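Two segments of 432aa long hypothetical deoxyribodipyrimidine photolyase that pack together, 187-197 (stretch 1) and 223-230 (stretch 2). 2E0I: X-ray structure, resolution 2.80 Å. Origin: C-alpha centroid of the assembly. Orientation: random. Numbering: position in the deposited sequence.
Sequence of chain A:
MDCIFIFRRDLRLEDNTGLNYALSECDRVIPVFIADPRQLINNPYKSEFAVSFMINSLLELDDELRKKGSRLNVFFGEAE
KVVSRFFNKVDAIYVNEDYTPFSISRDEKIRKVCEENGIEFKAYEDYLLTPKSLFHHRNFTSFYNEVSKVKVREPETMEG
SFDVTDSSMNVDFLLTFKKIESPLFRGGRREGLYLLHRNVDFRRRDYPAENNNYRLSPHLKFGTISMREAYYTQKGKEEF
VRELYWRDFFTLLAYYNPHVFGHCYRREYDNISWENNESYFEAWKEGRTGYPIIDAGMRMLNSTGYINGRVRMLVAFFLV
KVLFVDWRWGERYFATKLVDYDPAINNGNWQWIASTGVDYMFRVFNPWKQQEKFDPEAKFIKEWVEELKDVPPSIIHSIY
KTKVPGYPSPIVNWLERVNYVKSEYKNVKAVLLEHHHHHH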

# COMPACT_ATOMS: atom_id res chain seq x y z
N GLY A 187 -0.59 2.73 14.14
CA GLY A 187 0.76 2.91 13.61
C GLY A 187 1.83 2.47 14.58
O GLY A 187 1.52 2.09 15.70
N GLY A 188 3.10 2.53 14.16
CA GLY A 188 4.20 2.13 15.02
C GLY A 188 4.54 0.64 15.03
O GLY A 188 3.68 -0.22 14.81
N ARG A 189 5.82 0.35 15.30
CA ARG A 189 6.33 -1.02 15.34
C ARG A 189 5.72 -1.90 16.41
O ARG A 189 5.54 -3.09 16.21
CB ARG A 189 7.84 -1.01 15.51
CG ARG A 189 8.48 -2.36 15.72
CD ARG A 189 9.97 -2.18 15.76
NE ARG A 189 10.74 -3.40 15.95
CZ ARG A 189 10.99 -4.30 15.00
NH1 ARG A 189 10.52 -4.12 13.76
NH2 ARG A 189 11.72 -5.37 15.28
N ARG A 190 5.41 -1.31 17.56
CA ARG A 190 4.80 -2.07 18.65
C ARG A 190 3.47 -2.68 18.22
O ARG A 190 3.22 -3.85 18.47
CB ARG A 190 4.61 -1.18 19.86
CG ARG A 190 5.35 -1.65 21.07
CD ARG A 190 6.31 -0.60 21.53
NE ARG A 190 6.97 -1.05 22.74
CZ ARG A 190 8.20 -0.73 23.13
NH1 ARG A 190 8.66 -1.24 24.27
NH2 ARG A 190 8.98 0.08 22.40
N GLU A 191 2.60 -1.88 17.60
CA GLU A 191 1.31 -2.39 17.14
C GLU A 191 1.56 -3.42 16.06
O GLU A 191 0.86 -4.43 15.97
CB GLU A 191 0.45 -1.26 16.55
CG GLU A 191 -0.84 -1.75 15.87
CD GLU A 191 -1.57 -0.67 15.07
OE1 GLU A 191 -1.08 -0.25 14.00
OE2 GLU A 191 -2.66 -0.24 15.51
N GLY A 192 2.56 -3.15 15.22
CA GLY A 192 2.91 -4.04 14.14
C GLY A 192 3.22 -5.44 14.62
O GLY A 192 2.66 -6.42 14.12
N LEU A 193 4.11 -5.55 15.59
CA LEU A 193 4.50 -6.85 16.12
C LEU A 193 3.32 -7.51 16.79
O LEU A 193 3.17 -8.73 16.75
CB LEU A 193 5.65 -6.69 17.10
CG LEU A 193 6.93 -6.15 16.45
CD1 LEU A 193 7.92 -5.79 17.55
CD2 LEU A 193 7.53 -7.17 15.47
N TYR A 194 2.47 -6.71 17.42
CA TYR A 194 1.32 -7.30 18.08
C TYR A 194 0.46 -7.99 17.02
O TYR A 194 0.00 -9.11 17.22
CB TYR A 194 0.53 -6.22 18.81
CG TYR A 194 -0.77 -6.71 19.43
CD1 TYR A 194 -0.78 -7.36 20.66
CD2 TYR A 194 -2.00 -6.49 18.77
CE1 TYR A 194 -1.98 -7.79 21.23
CE2 TYR A 194 -3.20 -6.91 19.33
CZ TYR A 194 -3.19 -7.55 20.56
OH TYR A 194 -4.40 -7.94 21.10
N LEU A 195 0.23 -7.31 15.90
CA LEU A 195 -0.58 -7.86 14.82
C LEU A 195 0.09 -9.09 14.21
O LEU A 195 -0.58 -10.06 13.89
CB LEU A 195 -0.79 -6.81 13.72
CG LEU A 195 -1.70 -5.64 14.12
CD1 LEU A 195 -1.52 -4.49 13.14
CD2 LEU A 195 -3.16 -6.12 14.16
N LEU A 196 1.41 -9.02 14.07
CA LEU A 196 2.17 -10.12 13.51
C LEU A 196 1.97 -11.42 14.30
O LEU A 196 2.06 -12.52 13.75
CB LEU A 196 3.66 -9.76 13.49
CG LEU A 196 4.61 -10.78 12.84
CD1 LEU A 196 4.16 -11.07 11.40
CD2 LEU A 196 6.03 -10.24 12.85
N HIS A 197 1.67 -11.28 15.59
CA HIS A 197 1.49 -12.43 16.45
C HIS A 197 0.07 -12.86 16.78
O HIS A 197 -0.12 -13.77 17.59
CB HIS A 197 2.29 -12.23 17.73
CG HIS A 197 3.76 -12.40 17.53
ND1 HIS A 197 4.37 -13.64 17.49
CD2 HIS A 197 4.74 -11.49 17.28
CE1 HIS A 197 5.66 -13.48 17.22
NE2 HIS A 197 5.91 -12.19 17.09
N GLY A 223 7.18 0.13 6.74
CA GLY A 223 8.34 -0.46 7.39
C GLY A 223 8.51 -0.43 8.90
O GLY A 223 9.64 -0.30 9.36
N THR A 224 7.43 -0.54 9.67
CA THR A 224 7.58 -0.56 11.11
C THR A 224 8.22 -1.90 11.48
O THR A 224 8.79 -2.07 12.55
CB THR A 224 6.25 -0.37 11.83
OG1 THR A 224 5.33 -1.40 11.42
CG2 THR A 224 5.68 1.00 11.50
N ILE A 225 8.09 -2.87 10.57
CA ILE A 225 8.71 -4.20 10.73
C ILE A 225 9.26 -4.54 9.34
O ILE A 225 8.67 -4.15 8.33
CB ILE A 225 7.72 -5.31 11.16
CG1 ILE A 225 6.69 -5.56 10.07
CG2 ILE A 225 7.02 -4.91 12.44
CD1 ILE A 225 5.77 -6.67 10.43
N SER A 226 10.37 -5.26 9.26
CA SER A 226 10.91 -5.58 7.95
C SER A 226 10.27 -6.80 7.29
O SER A 226 9.74 -7.68 7.95
CB SER A 226 12.41 -5.81 8.03
OG SER A 226 12.68 -7.17 8.25
N MET A 227 10.34 -6.81 5.97
CA MET A 227 9.80 -7.87 5.12
C MET A 227 10.40 -9.20 5.57
O MET A 227 9.74 -10.24 5.58
CB MET A 227 10.21 -7.57 3.68
CG MET A 227 9.29 -8.09 2.62
SD MET A 227 7.64 -7.39 2.71
CE MET A 227 6.80 -8.64 1.71
N ARG A 228 11.68 -9.13 5.93
CA ARG A 228 12.45 -10.26 6.40
C ARG A 228 11.96 -10.75 7.77
O ARG A 228 11.95 -11.95 8.04
CB ARG A 228 13.93 -9.88 6.46
CG ARG A 228 14.55 -9.68 5.08
CD ARG A 228 15.96 -9.16 5.18
NE ARG A 228 15.99 -7.85 5.83
CZ ARG A 228 15.61 -6.72 5.24
NH1 ARG A 228 15.16 -6.75 3.99
NH2 ARG A 228 15.67 -5.56 5.90
N GLU A 229 11.56 -9.81 8.62
CA GLU A 229 11.07 -10.18 9.94
C GLU A 229 9.72 -10.87 9.81
O GLU A 229 9.49 -11.91 10.43
CB GLU A 229 10.93 -8.94 10.82
CG GLU A 229 12.27 -8.33 11.21
CD GLU A 229 12.16 -7.20 12.25
OE1 GLU A 229 11.62 -6.11 11.92
OE2 GLU A 229 12.63 -7.41 13.39
N ALA A 230 8.83 -10.31 9.00
CA ALA A 230 7.51 -10.90 8.81
C ALA A 230 7.70 -12.31 8.30
O ALA A 230 7.03 -13.25 8.73
CB ALA A 230 6.72 -10.10 7.79

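A short helix can be fastened to a turn by one extended arginine, while close backbones and aliphatic groups pack around the polar bonds; the contact between 187-197 and 223-230 is a compact example. The first stretch is helical from Arg189 to Leu196, with Gly188 at its N-cap position. The second is a loop that leads into a helix beginning at Met227. The backbones are nearest at the start of the contact, where Arg189 CA and Thr224 CA lie 4.4 Å apart, and they have separated by its end, where Leu196 CA and Ala230 CA are 7.2 Å apart.

Stretch 2 opens with Gly223, which ends a preceding helix in a Schellman motif; its positive phi is a conformation that favours glycine. Thr224 follows, its CA-to-CB bond pointing toward the first helix. Thr224 CG2 rests 3.7 Å from Gly188 C. Further along, Gly192 leaves room for both loop residues: an ideal CB on Gly192 would lie 3.1 Å from Thr224 OG1 and 3.4 Å from Ile225 CG2, both tight. The threonine also offers its backbone, since Arg189 NH1 donates to Thr224 O at 2.9 Å.

Ile225 supplies the apolar part of the contact. Ile225 CG2 packs against Leu193 CD2 at 3.8 Å, while Ile225 CD1 lies 4.3 Å from Leu196 CD2. The two leucines are three residues apart, nearly one helical turn, so both can meet the same isoleucine. Arg189 passes close by as well, with Arg189 NH1 3.8 Å from Ile225 CG2.

Ser226 does not touch the first helix but organises what does. As N-cap, it accepts a bond from Glu229 N to Ser226 OG at 2.9 Å, and Ser226 N in turn donates to Glu229 OE1 at 3.1 Å. This reciprocal capping pattern ties the glutamate to the start of its helix. Met227 and Arg228 carry the chain through the first turn without contacting stretch 1.

Glu229 then meets Arg189, whose first three chi angles are all t, extending the side chain so that its end approaches stretch 2. The salt bridge has two hydrogen bonds, from Arg189 NH1 to Glu229 OE1 and from Arg189 NH2 to Glu229 OE2, both 2.9 Å. Thr224 O and Glu229 OE2 lie at the edge of the guanidinium, near its plane, where its N-H groups point. Ala230 closes the contact more loosely, with Ala230 CA 4.2 Å from Leu196 CD1.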